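Local coordinates for UDP-N-acetylglucosamine 3-dehydrogenase (Acidithiobacillus ferrooxidans, PDB 7BVK), which catalyses the NAD(+)-dependent oxidation of the glucosamine 3-position of UDP-N-acetylglucosamine to a ketone, a step in the synthesis of GlcN3N for lipid A, at residues S53-L58 with A77-Q82; I89-T94 with I116-R121; R138-E143 with M222-Q227; V178-V183 with R304-A309. All coordinates share one frame; numbering follows the deposited sequence.

Interaction 1. Residues S53-L58 with A77-Q82; sequences SVDALL and AEVAMQ
Leu58 lays its CD1 methyl against the helix of residues 77-82, where it overlaps the side of Val79 and the backbone beside it. With CG anti to the carbonyl carbon (chi1 -74°) and the chain extended beyond it, CD1 reaches Val79 CG1 at 3.6 Å and the CA atom of Ala80 at 3.4 Å. The second branch keeps to the Ala80 methyl: Leu58 CD2 stands 4.2 Å from Ala80 CB. The small side chain at Ala80 probably allows the leucine to approach the helix backbone. From one turn earlier in its own helix, Val54 also reaches Val79 CG1, CG1 to CG1 at 4.3 Å, and Asp55 OD1 meets the same methyl at 3.8 Å, crossing the valine at about a right angle. No hydrogen bond joins the segments. Ser53 starts the shorter helix as its N-cap, Ala56 N donating to Ser53 OG at 2.9 Å. The axes cross at -36°. Leu58 also rests on Val64 of strand 63-66 and Ala80 on Cys87 of strand 86-90, so these are two helices packed side by side on the parallel sheet, as expected of consecutive beta-alpha-beta crossovers in a Rossmann NAD-binding domain.

Interaction 2. Residues I89-T94 with I116-R121; sequences IEKPFT and IGHIKR. With NAD (nicotinamide-adenine-dinucleotide), chain C.
Phe93 offers one face of its ring to Ile116, whose CD1 methyl sits 3.6 Å above the plane, over the ring centre. The phenylalanine CG lies anti to the backbone N (chi1 -173°), while the isoleucine has CG1 beside its own N and bends at chi2 (-57°) to raise CD1. With the ring of Phe93 cut back to an alanine, the Ile116 methyl is likely to lose its aromatic cover, opening a gap towards Leu103 of helix 97-110. Lys91 supplies a second CH-pi contact, CB lying 4.2 Å from the centroid of the His118 ring, over its face. The lysine CG, between its own backbone N and carbonyl carbon (chi1 73°), comes 3.7 Å from Gly117 O, and the chain then bends away until NZ donates to Asp160 O. The strands are tied by Gly117 N to Ile89 O at 2.7 Å, and one water links Phe93 N with His118 NE2. A cis peptide precedes Pro92, and a weak bond runs from NAD O3D to Lys91 O. The CB and CG contacts position the start of the Lys91 chain, and Asp160 O holds its end, consistent with the suggestion that either Lys91 or nearby His164 is the catalytic base.

Interaction 3. Residues R138-E143 with M222-Q227; sequences RYLEAE and MRIFWQ
A classic beta bulge closes one end of this antiparallel strand pair in the large sheet of the C-terminal domain: two consecutive residues, Arg138 and Tyr139, stand across from the single residue Phe225. Its carbonyl oxygen receives both backbone N-H groups in the carbonyl plane, Arg138 N to Phe225 O at 2.7 Å and Tyr139 N to Phe225 O at 3.1 Å. Tyr139 still pairs with Phe225 in the bulge, and from there the ladder continues regularly with Glu141-Arg223 as the next hydrogen-bonded pair. On the face that carries these four residues, the Tyr139 and Phe225 ring planes, 19° apart, are offset with little overlap, the centroids being 5.5 Å apart. Next along, Arg223 NE meets Glu141 OE1 on its anti side at 3.0 Å, with the oxygen close to the guanidinium plane. A turn at chi3 (-62°) swings the guanidinium across to the partner strand, over Glu141 O. A long ion pair from Glu143 OE2 completes the network; a methionine in place of Arg223 would probably leave the two glutamates without their shared counter-charge. The other face is apolar. Leu140 CD2 packs on Ile224 CG2, and Met222 CE reaches the Ala142 methyl, CB, at 3.6 Å. Helix 157-173 covers this side, with Thr169 against Leu140, Leu172 against Ile224 and Asp165 against both Ala142 and Met222. Strand 139-147 runs between strand 219-225 and strand 206-215, to which it is bonded through Val206, Asn208 and Ala210.

Interaction 4. Residues V178-V183 with R304-A309; sequences VDVRAV and RVAVEA
Val307 meets Ala182 where a helix crosses the outer strand of a sheet, and its branches show how the joint is made. From CB the side chain divides. CG1 stands anti to the backbone N (chi1 176°), which leaves CG2 beside that N and turned to the strand. This second methyl does the touching: CG2 lies 3.6 Å from Ala182 CB and, more loosely, 4.0 Å from the carbonyl oxygen of Val183, Val183 O. The preceding residue of the helix adds a shorter contact group. Ala306 CB faces the methyl of Ala182, CB to CB at 3.7 Å, and at the same distance reaches the carbonyl oxygen of Val180, Val180 O. Ala182 is thus held by two neighbouring helix residues at once. Small groups on both sides let the elements come close, their axes 6.6 Å apart and crossing at -49°. No hydrogen bond joins them, so the contact is purely one of van der Waals packing. Strand 177-185 borders the mixed sheet, bonded to strand 194-201 through Thr200, Trp198 and Thr196. Helix 290-311 crosses over it, with Gln302 and Val303 against Val180 and Phe310 against Val183, while Val307 also rests on Ile158 of helix 157-173.

The four contacts follow the two-domain plan of the Gfo/Idh/MocA family. Interactions 1 and 2 come first along the chain, in series, within the Rossmann domain; their centres are about 19 Å apart, yet they touch where Ala77 CB of helix 73-82 packs on Ile89 CD1 of strand 86-90. Interactions 3 and 4 alternate in sequence and both involve the mixed C-terminal sheet, with centres about 20 Å apart. Interaction 2 lies near the chain centre, about 22 Å from each of them between centres, whereas interactions 1 and 3 fall on opposite sides of the chain's centre, about 41 Å apart between centres. Residues 89-94 belong to the Rossmann part, but Lys91 bonds to Asp160 of helix 157-173, which probably puts them at the junction of the two parts.

Interaction 1. Residues S53-L58 with A77-Q82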
# COMPACT_ATOMS: atom_id res chain seq x y z
N SER A 53 -9.56 24.94 -5.37
CA SER A 53 -9.55 24.55 -3.97
C SER A 53 -9.90 23.07 -3.87
O SER A 53 -10.42 22.47 -4.81
CB SER A 53 -10.52 25.39 -3.14
OG SER A 53 -11.87 25.07 -3.45
N VAL A 54 -9.62 22.50 -2.70
CA VAL A 54 -10.09 21.15 -2.39
C VAL A 54 -11.59 21.06 -2.59
O VAL A 54 -12.11 20.09 -3.18
CB VAL A 54 -9.70 20.74 -0.96
CG1 VAL A 54 -9.71 19.22 -0.83
CG2 VAL A 54 -8.36 21.32 -0.56
N ASP A 55 -12.33 22.06 -2.11
CA ASP A 55 -13.79 21.95 -2.09
C ASP A 55 -14.40 22.17 -3.46
O ASP A 55 -15.43 21.56 -3.78
CB ASP A 55 -14.36 22.92 -1.07
CG ASP A 55 -13.88 22.61 0.34
OD1 ASP A 55 -14.44 21.69 0.97
OD2 ASP A 55 -12.92 23.28 0.81
N ALA A 56 -13.77 23.00 -4.30
CA ALA A 56 -14.18 23.09 -5.69
C ALA A 56 -14.15 21.72 -6.36
O ALA A 56 -15.14 21.29 -6.97
CB ALA A 56 -13.29 24.08 -6.44
N LEU A 57 -13.02 21.01 -6.24
CA LEU A 57 -12.91 19.65 -6.76
C LEU A 57 -13.95 18.72 -6.13
O LEU A 57 -14.69 18.01 -6.84
CB LEU A 57 -11.49 19.12 -6.52
CG LEU A 57 -11.16 17.70 -6.98
CD1 LEU A 57 -9.77 17.58 -7.57
CD2 LEU A 57 -11.25 16.78 -5.79
N LEU A 58 -14.05 18.72 -4.79
CA LEU A 58 -14.90 17.74 -4.12
C LEU A 58 -16.37 17.90 -4.48
O LEU A 58 -17.10 16.90 -4.53
CB LEU A 58 -14.73 17.84 -2.61
CG LEU A 58 -13.43 17.27 -2.06
CD1 LEU A 58 -13.52 17.27 -0.55
CD2 LEU A 58 -13.09 15.88 -2.60
N ALA A 77 -8.31 13.78 4.15
CA ALA A 77 -9.31 12.73 4.05
C ALA A 77 -10.57 13.14 4.80
O ALA A 77 -11.69 12.87 4.33
CB ALA A 77 -8.73 11.39 4.55
N GLU A 78 -10.41 13.87 5.91
CA GLU A 78 -11.59 14.33 6.63
C GLU A 78 -12.46 15.17 5.71
O GLU A 78 -13.64 14.85 5.49
CB GLU A 78 -11.16 15.11 7.87
CG GLU A 78 -12.16 15.04 9.01
CD GLU A 78 -11.50 14.86 10.37
OE1 GLU A 78 -11.87 13.89 11.08
OE2 GLU A 78 -10.62 15.67 10.74
N VAL A 79 -11.86 16.16 5.05
CA VAL A 79 -12.62 17.04 4.16
C VAL A 79 -13.27 16.24 3.05
O VAL A 79 -14.41 16.53 2.65
CB VAL A 79 -11.70 18.14 3.59
CG1 VAL A 79 -12.40 18.87 2.50
CG2 VAL A 79 -11.24 19.11 4.69
N ALA A 80 -12.59 15.21 2.55
CA ALA A 80 -13.19 14.48 1.45
C ALA A 80 -14.38 13.67 1.95
O ALA A 80 -15.45 13.67 1.33
CB ALA A 80 -12.17 13.59 0.75
N MET A 81 -14.23 13.03 3.10
CA MET A 81 -15.33 12.20 3.55
C MET A 81 -16.46 13.07 4.07
O MET A 81 -17.64 12.81 3.75
CB MET A 81 -14.83 11.20 4.59
CG MET A 81 -14.25 9.96 3.92
SD MET A 81 -13.79 8.72 5.10
CE MET A 81 -12.64 9.63 6.11
N GLN A 82 -16.12 14.12 4.81
CA GLN A 82 -17.09 15.13 5.21
C GLN A 82 -17.95 15.55 4.02
O GLN A 82 -19.17 15.71 4.15
CB GLN A 82 -16.35 16.33 5.82
CG GLN A 82 -17.24 17.47 6.26
CD GLN A 82 -18.32 17.03 7.26
OE1 GLN A 82 -18.13 16.06 8.02
NE2 GLN A 82 -19.45 17.74 7.27

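Interaction 2. Residues I89-T94 with I116-R121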
# COMPACT_ATOMS: atom_id res chain seq x y z
N ILE A 89 -6.59 6.17 -0.39
CA ILE A 89 -5.45 6.86 0.22
C ILE A 89 -4.17 6.08 -0.06
O ILE A 89 -4.08 4.89 0.27
CB ILE A 89 -5.63 7.06 1.74
CG1 ILE A 89 -7.01 7.64 2.07
CG2 ILE A 89 -4.55 7.95 2.30
CD1 ILE A 89 -7.25 7.78 3.56
N GLU A 90 -3.17 6.75 -0.64
CA GLU A 90 -1.87 6.09 -0.97
C GLU A 90 -1.14 5.71 0.33
O GLU A 90 -1.30 6.43 1.33
CB GLU A 90 -1.00 7.02 -1.83
CG GLU A 90 -0.91 6.58 -3.28
CD GLU A 90 -0.07 5.34 -3.51
OE1 GLU A 90 -0.39 4.57 -4.44
OE2 GLU A 90 0.91 5.14 -2.76
N LYS A 91 -0.34 4.62 0.30
CA LYS A 91 0.37 4.18 1.53
C LYS A 91 1.51 5.15 1.92
O LYS A 91 2.08 5.76 1.05
CB LYS A 91 0.77 2.70 1.53
CG LYS A 91 1.92 2.30 0.62
CD LYS A 91 3.26 2.29 1.27
CE LYS A 91 4.33 2.88 0.39
NZ LYS A 91 5.44 1.93 0.12
N PRO A 92 1.85 5.31 3.21
CA PRO A 92 1.19 4.64 4.33
C PRO A 92 -0.14 5.30 4.67
O PRO A 92 -0.33 6.39 4.26
CB PRO A 92 2.11 4.87 5.53
CG PRO A 92 3.35 5.48 4.95
CD PRO A 92 2.94 6.13 3.66
N PHE A 93 -1.02 4.59 5.35
CA PHE A 93 -2.37 5.11 5.67
C PHE A 93 -2.28 6.45 6.38
O PHE A 93 -2.65 7.46 5.82
CB PHE A 93 -3.09 4.08 6.53
CG PHE A 93 -4.53 4.37 6.81
CD1 PHE A 93 -5.13 5.50 6.33
CD2 PHE A 93 -5.28 3.50 7.55
CE1 PHE A 93 -6.46 5.74 6.59
CE2 PHE A 93 -6.61 3.74 7.81
CZ PHE A 93 -7.19 4.86 7.32
N THR A 94 -1.87 6.43 7.64
CA THR A 94 -1.74 7.67 8.44
C THR A 94 -0.46 7.61 9.27
O THR A 94 0.24 6.62 9.19
CB THR A 94 -2.91 7.84 9.41
OG1 THR A 94 -3.11 6.57 9.99
CG2 THR A 94 -4.20 8.25 8.74
N ILE A 116 -6.95 1.75 0.90
CA ILE A 116 -5.55 2.07 1.16
C ILE A 116 -4.67 1.47 0.06
O ILE A 116 -4.84 0.31 -0.32
CB ILE A 116 -5.10 1.58 2.55
CG1 ILE A 116 -6.18 1.87 3.59
CG2 ILE A 116 -3.75 2.20 2.94
CD1 ILE A 116 -6.55 3.37 3.65
N GLY A 117 -3.72 2.26 -0.43
CA GLY A 117 -2.95 1.84 -1.57
C GLY A 117 -1.87 0.79 -1.34
O GLY A 117 -0.71 1.02 -1.69
N HIS A 118 -2.23 -0.37 -0.78
CA HIS A 118 -1.26 -1.44 -0.55
C HIS A 118 -1.20 -2.32 -1.80
O HIS A 118 -1.82 -3.39 -1.91
CB HIS A 118 -1.59 -2.21 0.72
CG HIS A 118 -1.17 -1.50 1.97
ND1 HIS A 118 0.15 -1.22 2.27
CD2 HIS A 118 -1.90 -0.96 2.99
CE1 HIS A 118 0.22 -0.56 3.41
NE2 HIS A 118 -1.01 -0.39 3.87
N ILE A 119 -0.38 -1.86 -2.75
CA ILE A 119 -0.46 -2.27 -4.14
C ILE A 119 -0.12 -3.75 -4.34
O ILE A 119 -0.68 -4.38 -5.25
CB ILE A 119 0.44 -1.34 -4.98
CG1 ILE A 119 0.17 -1.52 -6.48
CG2 ILE A 119 1.94 -1.52 -4.63
CD1 ILE A 119 0.44 -0.28 -7.33
N LYS A 120 0.79 -4.33 -3.53
CA LYS A 120 1.16 -5.73 -3.77
C LYS A 120 -0.03 -6.66 -3.68
O LYS A 120 0.00 -7.75 -4.26
CB LYS A 120 2.24 -6.24 -2.78
CG LYS A 120 3.56 -5.47 -2.76
CD LYS A 120 4.25 -5.44 -4.12
CE LYS A 120 4.71 -4.02 -4.49
NZ LYS A 120 4.62 -3.76 -5.95
N ARG A 121 -1.10 -6.26 -2.99
CA ARG A 121 -2.30 -7.09 -2.97
C ARG A 121 -2.88 -7.34 -4.36
O ARG A 121 -3.59 -8.33 -4.54
CB ARG A 121 -3.35 -6.45 -2.07
CG ARG A 121 -2.94 -6.34 -0.64
CD ARG A 121 -4.16 -6.04 0.21
NE ARG A 121 -3.89 -6.21 1.63
CZ ARG A 121 -4.79 -6.60 2.52
NH1 ARG A 121 -6.04 -6.86 2.14
NH2 ARG A 121 -4.44 -6.74 3.80
PA NAD C . 5.26 14.22 -3.84
O1A NAD C . 5.56 14.67 -2.51
O2A NAD C . 5.78 14.60 -5.10
O5B NAD C . 3.68 14.60 -3.96
C5B NAD C . 3.35 15.77 -3.29
C4B NAD C . 2.25 16.55 -3.90
O4B NAD C . 1.38 16.86 -2.93
C3B NAD C . 2.97 17.80 -4.24
O3B NAD C . 2.54 18.08 -5.43
C2B NAD C . 2.54 18.75 -3.18
O2B NAD C . 2.45 20.02 -3.65
C1B NAD C . 1.18 18.21 -2.95
N9A NAD C . 0.55 18.56 -1.72
C8A NAD C . 1.01 18.63 -0.52
N7A NAD C . 0.12 18.93 0.32
C5A NAD C . -0.95 19.04 -0.36
C6A NAD C . -2.22 19.33 -0.02
N6A NAD C . -2.44 19.55 1.21
N1A NAD C . -3.20 19.39 -0.89
C2A NAD C . -2.87 19.14 -2.13
N3A NAD C . -1.71 18.85 -2.57
C4A NAD C . -0.75 18.82 -1.64
O3 NAD C . 5.59 12.80 -3.44
PN NAD C . 4.74 11.61 -3.70
O1N NAD C . 5.39 10.28 -3.73
O2N NAD C . 3.64 12.11 -4.47
O5D NAD C . 3.98 11.45 -2.25
C5D NAD C . 2.87 10.77 -2.35
C4D NAD C . 2.99 9.46 -1.61
O4D NAD C . 4.01 8.72 -2.26
C3D NAD C . 3.46 9.69 -0.16
O3D NAD C . 2.52 9.11 0.69
C2D NAD C . 4.76 8.89 -0.19
O2D NAD C . 4.93 8.08 0.86
C1D NAD C . 4.53 7.94 -1.35
O HOH W 1 -1.08 1.58 5.88

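Interaction 3. Residues R138-E143 with M222-Q227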
# COMPACT_ATOMS: atom_id res chain seq x y z
N ARG A 138 3.18 -21.36 7.36
CA ARG A 138 3.92 -21.49 8.61
C ARG A 138 5.05 -20.47 8.71
O ARG A 138 5.31 -19.94 9.79
CB ARG A 138 4.51 -22.89 8.76
CG ARG A 138 3.55 -23.98 8.39
CD ARG A 138 2.79 -24.48 9.60
NE ARG A 138 1.63 -25.28 9.22
CZ ARG A 138 0.38 -24.82 9.15
NH1 ARG A 138 0.13 -23.54 9.46
NH2 ARG A 138 -0.61 -25.63 8.79
N TYR A 139 5.71 -20.20 7.59
CA TYR A 139 6.92 -19.39 7.62
C TYR A 139 6.93 -18.43 6.43
O TYR A 139 6.65 -18.84 5.31
CB TYR A 139 8.17 -20.29 7.62
CG TYR A 139 9.44 -19.50 7.60
CD1 TYR A 139 9.64 -18.45 8.49
CD2 TYR A 139 10.43 -19.77 6.68
CE1 TYR A 139 10.80 -17.70 8.48
CE2 TYR A 139 11.59 -19.02 6.64
CZ TYR A 139 11.77 -17.98 7.54
OH TYR A 139 12.94 -17.25 7.52
N LEU A 140 7.21 -17.16 6.69
CA LEU A 140 7.32 -16.13 5.67
C LEU A 140 8.70 -15.50 5.77
O LEU A 140 9.13 -15.13 6.86
CB LEU A 140 6.27 -15.03 5.83
CG LEU A 140 4.84 -15.39 5.53
CD1 LEU A 140 4.02 -14.20 5.00
CD2 LEU A 140 4.93 -16.42 4.50
N GLU A 141 9.37 -15.34 4.63
CA GLU A 141 10.75 -14.85 4.59
C GLU A 141 10.82 -13.83 3.46
O GLU A 141 10.85 -14.22 2.30
CB GLU A 141 11.70 -16.01 4.35
CG GLU A 141 13.16 -15.78 4.64
CD GLU A 141 13.93 -17.11 4.64
OE1 GLU A 141 14.02 -17.75 3.56
OE2 GLU A 141 14.43 -17.50 5.73
N ALA A 142 10.81 -12.55 3.79
CA ALA A 142 10.82 -11.51 2.77
C ALA A 142 12.08 -10.66 2.86
O ALA A 142 12.62 -10.43 3.96
CB ALA A 142 9.58 -10.61 2.87
N GLU A 143 12.55 -10.20 1.71
CA GLU A 143 13.58 -9.18 1.67
C GLU A 143 13.21 -8.13 0.63
O GLU A 143 12.91 -8.47 -0.52
CB GLU A 143 14.96 -9.78 1.39
CG GLU A 143 15.09 -10.43 0.05
CD GLU A 143 16.24 -11.39 -0.01
OE1 GLU A 143 16.67 -11.74 -1.13
OE2 GLU A 143 16.72 -11.79 1.08
N MET A 222 10.24 -12.83 -1.79
CA MET A 222 9.48 -13.34 -0.65
C MET A 222 9.29 -14.84 -0.81
O MET A 222 8.76 -15.28 -1.82
CB MET A 222 8.12 -12.65 -0.53
CG MET A 222 7.27 -13.27 0.58
SD MET A 222 5.78 -12.34 0.96
CE MET A 222 6.13 -11.71 2.60
N ARG A 223 9.69 -15.61 0.19
CA ARG A 223 9.50 -17.06 0.19
C ARG A 223 8.46 -17.42 1.25
O ARG A 223 8.58 -17.03 2.41
CB ARG A 223 10.83 -17.77 0.45
CG ARG A 223 11.89 -17.59 -0.68
CD ARG A 223 13.35 -17.68 -0.16
NE ARG A 223 13.64 -16.63 0.81
CZ ARG A 223 13.88 -15.35 0.51
NH1 ARG A 223 13.92 -14.95 -0.77
NH2 ARG A 223 14.11 -14.46 1.48
N ILE A 224 7.43 -18.16 0.83
CA ILE A 224 6.31 -18.52 1.69
C ILE A 224 6.25 -20.04 1.80
O ILE A 224 6.31 -20.74 0.78
CB ILE A 224 4.99 -17.95 1.13
CG1 ILE A 224 5.10 -16.43 0.98
CG2 ILE A 224 3.82 -18.35 2.00
CD1 ILE A 224 4.39 -15.86 -0.18
N PHE A 225 6.13 -20.54 3.03
CA PHE A 225 6.14 -21.97 3.31
C PHE A 225 4.91 -22.35 4.11
O PHE A 225 4.68 -21.84 5.22
CB PHE A 225 7.40 -22.40 4.07
CG PHE A 225 8.67 -21.91 3.46
CD1 PHE A 225 9.13 -20.63 3.73
CD2 PHE A 225 9.40 -22.71 2.61
CE1 PHE A 225 10.29 -20.16 3.17
CE2 PHE A 225 10.58 -22.24 2.05
CZ PHE A 225 11.02 -20.97 2.32
N TRP A 226 4.11 -23.24 3.53
CA TRP A 226 3.13 -24.03 4.23
C TRP A 226 3.78 -25.35 4.62
O TRP A 226 5.00 -25.52 4.51
CB TRP A 226 1.90 -24.21 3.35
CG TRP A 226 1.24 -22.93 2.93
CD1 TRP A 226 0.17 -22.33 3.52
CD2 TRP A 226 1.60 -22.10 1.82
NE1 TRP A 226 -0.17 -21.18 2.84
CE2 TRP A 226 0.70 -21.01 1.79
CE3 TRP A 226 2.60 -22.16 0.84
CZ2 TRP A 226 0.77 -20.00 0.83
CZ3 TRP A 226 2.67 -21.15 -0.12
CH2 TRP A 226 1.76 -20.09 -0.12
N GLN A 227 2.99 -26.33 5.08
CA GLN A 227 3.58 -27.61 5.47
C GLN A 227 4.02 -28.42 4.24
O GLN A 227 5.12 -28.98 4.23
CB GLN A 227 2.59 -28.40 6.33
CG GLN A 227 1.12 -28.15 5.99
CD GLN A 227 0.19 -29.14 6.68
OE1 GLN A 227 0.63 -30.19 7.16
NE2 GLN A 227 -1.11 -28.81 6.72

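Interaction 4. Residues V178-V183 with R304-A309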
# COMPACT_ATOMS: atom_id res chain seq x y z
N VAL A 178 1.82 -11.22 17.94
CA VAL A 178 1.93 -11.31 19.39
C VAL A 178 3.37 -11.13 19.88
O VAL A 178 3.57 -10.55 20.94
CB VAL A 178 1.32 -12.61 19.94
CG1 VAL A 178 -0.16 -12.66 19.62
CG2 VAL A 178 2.03 -13.83 19.39
N ASP A 179 4.37 -11.60 19.14
CA ASP A 179 5.75 -11.27 19.50
C ASP A 179 6.47 -10.59 18.35
O ASP A 179 6.33 -10.99 17.20
CB ASP A 179 6.55 -12.50 19.92
CG ASP A 179 7.78 -12.14 20.74
OD1 ASP A 179 7.61 -11.47 21.80
OD2 ASP A 179 8.91 -12.50 20.34
N VAL A 180 7.23 -9.54 18.66
CA VAL A 180 8.01 -8.85 17.64
C VAL A 180 9.40 -8.52 18.16
O VAL A 180 9.56 -7.57 18.92
CB VAL A 180 7.31 -7.56 17.19
CG1 VAL A 180 8.11 -6.91 16.07
CG2 VAL A 180 5.87 -7.82 16.75
N ARG A 181 10.40 -9.28 17.73
CA ARG A 181 11.79 -8.87 17.93
C ARG A 181 12.33 -8.23 16.66
O ARG A 181 11.86 -8.51 15.56
CB ARG A 181 12.66 -10.06 18.34
CG ARG A 181 12.24 -10.71 19.64
CD ARG A 181 12.63 -12.18 19.65
NE ARG A 181 12.16 -12.89 20.83
CZ ARG A 181 12.71 -12.79 22.04
NH1 ARG A 181 13.76 -12.00 22.25
NH2 ARG A 181 12.21 -13.50 23.05
N ALA A 182 13.30 -7.34 16.82
CA ALA A 182 13.79 -6.64 15.65
C ALA A 182 15.21 -6.15 15.90
O ALA A 182 15.60 -5.87 17.03
CB ALA A 182 12.89 -5.47 15.28
N VAL A 183 15.97 -6.05 14.82
CA VAL A 183 17.25 -5.37 14.84
C VAL A 183 17.14 -4.23 13.86
O VAL A 183 16.39 -4.29 12.88
CB VAL A 183 18.45 -6.28 14.50
CG1 VAL A 183 18.34 -7.57 15.29
CG2 VAL A 183 18.56 -6.55 12.97
N ARG A 304 8.91 -0.80 14.65
CA ARG A 304 9.76 0.36 14.89
C ARG A 304 10.07 0.54 16.36
O ARG A 304 11.18 0.96 16.72
CB ARG A 304 9.13 1.63 14.34
CG ARG A 304 9.98 2.84 14.54
CD ARG A 304 9.72 3.86 13.44
NE ARG A 304 8.42 4.51 13.61
CZ ARG A 304 7.80 5.19 12.65
NH1 ARG A 304 8.37 5.32 11.46
NH2 ARG A 304 6.62 5.74 12.89
N VAL A 305 9.10 0.26 17.23
CA VAL A 305 9.37 0.37 18.65
C VAL A 305 10.43 -0.64 19.05
O VAL A 305 11.37 -0.32 19.80
CB VAL A 305 8.07 0.22 19.46
CG1 VAL A 305 8.36 -0.29 20.85
CG2 VAL A 305 7.37 1.56 19.52
N ALA A 306 10.34 -1.86 18.51
CA ALA A 306 11.36 -2.87 18.79
C ALA A 306 12.72 -2.45 18.27
O ALA A 306 13.75 -2.70 18.91
CB ALA A 306 10.95 -4.21 18.18
N VAL A 307 12.74 -1.80 17.11
CA VAL A 307 14.01 -1.37 16.53
C VAL A 307 14.64 -0.29 17.39
O VAL A 307 15.79 -0.42 17.82
CB VAL A 307 13.83 -0.90 15.07
CG1 VAL A 307 15.14 -0.37 14.54
CG2 VAL A 307 13.37 -2.05 14.20
N GLU A 308 13.90 0.80 17.66
CA GLU A 308 14.43 1.87 18.50
C GLU A 308 14.71 1.38 19.92
O GLU A 308 15.42 2.07 20.66
CB GLU A 308 13.49 3.07 18.57
CG GLU A 308 13.60 4.08 17.40
CD GLU A 308 12.23 4.66 16.97
OE1 GLU A 308 12.15 5.33 15.90
OE2 GLU A 308 11.22 4.44 17.70
N ALA A 309 14.17 0.22 20.31
CA ALA A 309 14.68 -0.47 21.49
C ALA A 309 16.07 -1.02 21.24
O ALA A 309 17.01 -0.73 21.98
CB ALA A 309 13.73 -1.59 21.91